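Local coordinates for protein alkylpurine DNA glycosylase AlkC (Pseudomonas fluorescens, PDB 5VHV) that excises alkylated purine bases from DNA as a base excision repair glycosylase that works without flipping the damaged nucleotide out, at residues A249-K254 against L346-R351. Numbering follows the deposited sequence.
Sequences AKAEVK and LVNGER
The backbone of A249-K254 passes the tip of a type I' turn, V347 to E350, with the CA atoms of A251 and N348 6.3 Å apart. That turn makes the beta hairpin between strands 339-347 and 350-359, and the passing segment is the lead-in to strand 253-265, the first strand of the C-terminal all-beta domain, so the contact lies where the helical part of the chain gives way to that domain. N348 makes the direct polar link: its ND2 gives a nearly straight hydrogen bond to A249 O, 2.8 Å long with an N-H...O angle of 172°, and the acceptor lies almost in the amide plane. CG, anti to the carbonyl carbon (chi1 -67°), sets the amide where ND2 can meet A249 O. OD1 of the same amide accepts from the backbone N of V288, so both ends of the group are gripped and its rotation is fixed; an alanine here would remove ND2 and OD1 and would probably leave A249 O and V288 N without these side-chain partners and the incoming segment less firmly tied to the hairpin. Next to this bond, A251 CB packs against V347 CG1 at 3.5 Å, and L287 of the neighbouring strand touches both side chains. E350 reaches out on an extended chain and crosses the K250 side chain at about a right angle. There K250 CD approaches OE1, while NZ stays 4.5 Å from OE2, too far for a salt bridge though the opposite charges may still attract. Two waters bridge the segments, both donating to E350 OE1 and so tying that carboxylate oxygen to the A251 backbone. One also donates to A251 O; the other accepts from A251 N at 2.9 Å and donates to V347 O and, at 2.6 Å, to E350 OE1.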
# COMPACT_ATOMS: atom_id res chain seq x y z
N ALA A 249 -23.34 -16.24 -2.03
CA ALA A 249 -24.08 -17.49 -2.20
C ALA A 249 -23.20 -18.53 -2.88
O ALA A 249 -22.36 -18.21 -3.72
CB ALA A 249 -25.35 -17.26 -3.02
N LYS A 250 -23.42 -19.79 -2.52
CA LYS A 250 -22.73 -20.86 -3.22
C LYS A 250 -23.03 -20.77 -4.71
O LYS A 250 -24.16 -20.48 -5.12
CB LYS A 250 -23.14 -22.22 -2.67
CG LYS A 250 -22.74 -22.42 -1.20
CD LYS A 250 -22.02 -23.75 -0.95
CE LYS A 250 -22.95 -24.79 -0.35
NZ LYS A 250 -22.25 -26.10 -0.15
N ALA A 251 -22.00 -20.98 -5.52
CA ALA A 251 -22.16 -20.84 -6.96
C ALA A 251 -22.96 -22.01 -7.49
O ALA A 251 -22.66 -23.17 -7.19
CB ALA A 251 -20.80 -20.77 -7.64
N GLU A 252 -24.00 -21.71 -8.28
CA GLU A 252 -24.80 -22.73 -8.93
C GLU A 252 -24.21 -22.94 -10.32
O GLU A 252 -24.67 -22.38 -11.32
CB GLU A 252 -26.27 -22.32 -8.97
CG GLU A 252 -26.91 -22.19 -7.60
CD GLU A 252 -26.91 -23.50 -6.82
OE1 GLU A 252 -26.88 -24.57 -7.45
OE2 GLU A 252 -26.94 -23.44 -5.57
N VAL A 253 -23.14 -23.73 -10.37
CA VAL A 253 -22.36 -23.91 -11.59
C VAL A 253 -21.76 -25.31 -11.60
O VAL A 253 -21.62 -25.95 -10.56
CB VAL A 253 -21.21 -22.88 -11.72
CG1 VAL A 253 -21.74 -21.45 -11.72
CG2 VAL A 253 -20.18 -23.09 -10.61
N LYS A 254 -21.41 -25.77 -12.79
CA LYS A 254 -20.55 -26.93 -12.99
C LYS A 254 -19.25 -26.46 -13.63
O LYS A 254 -19.24 -25.51 -14.41
CB LYS A 254 -21.22 -27.98 -13.88
CG LYS A 254 -22.42 -28.65 -13.22
CD LYS A 254 -22.97 -29.81 -14.05
CE LYS A 254 -23.65 -29.33 -15.32
NZ LYS A 254 -24.62 -30.34 -15.85
N LEU A 346 -11.26 -21.40 -7.21
CA LEU A 346 -12.09 -20.86 -6.14
C LEU A 346 -13.24 -20.07 -6.76
O LEU A 346 -13.00 -19.16 -7.56
CB LEU A 346 -11.29 -19.92 -5.23
CG LEU A 346 -9.99 -20.50 -4.67
CD1 LEU A 346 -9.08 -19.39 -4.12
CD2 LEU A 346 -10.33 -21.49 -3.60
N VAL A 347 -14.47 -20.40 -6.38
CA VAL A 347 -15.64 -19.70 -6.88
C VAL A 347 -16.52 -19.34 -5.69
O VAL A 347 -16.96 -20.23 -4.93
CB VAL A 347 -16.42 -20.53 -7.92
CG1 VAL A 347 -17.58 -19.69 -8.49
CG2 VAL A 347 -15.50 -20.97 -9.06
N ASN A 348 -16.78 -18.05 -5.52
CA ASN A 348 -17.46 -17.52 -4.34
C ASN A 348 -16.95 -18.16 -3.05
O ASN A 348 -17.74 -18.50 -2.17
CB ASN A 348 -18.97 -17.70 -4.49
CG ASN A 348 -19.55 -16.85 -5.60
OD1 ASN A 348 -18.80 -16.22 -6.35
ND2 ASN A 348 -20.88 -16.84 -5.72
N GLY A 349 -15.64 -18.32 -2.94
CA GLY A 349 -15.04 -18.76 -1.70
C GLY A 349 -14.94 -20.26 -1.53
O GLY A 349 -14.42 -20.72 -0.51
N GLU A 350 -15.41 -21.02 -2.50
CA GLU A 350 -15.46 -22.47 -2.42
C GLU A 350 -14.48 -23.07 -3.42
O GLU A 350 -14.43 -22.65 -4.57
CB GLU A 350 -16.89 -22.97 -2.72
CG GLU A 350 -17.07 -24.47 -2.76
CD GLU A 350 -18.48 -24.90 -3.17
OE1 GLU A 350 -19.27 -24.03 -3.61
OE2 GLU A 350 -18.80 -26.10 -3.06
N ARG A 351 -13.73 -24.08 -2.98
CA ARG A 351 -12.86 -24.82 -3.90
C ARG A 351 -13.71 -25.74 -4.77
O ARG A 351 -14.40 -26.62 -4.25
CB ARG A 351 -11.83 -25.62 -3.12
CG ARG A 351 -10.86 -24.73 -2.34
CD ARG A 351 -9.73 -25.51 -1.70
NE ARG A 351 -8.75 -24.64 -1.05
CZ ARG A 351 -7.61 -25.06 -0.51
NH1 ARG A 351 -7.28 -26.35 -0.53
NH2 ARG A 351 -6.79 -24.18 0.06
O HOH W 1 -19.38 -21.60 -4.56
O HOH W 2 -20.89 -24.54 -5.90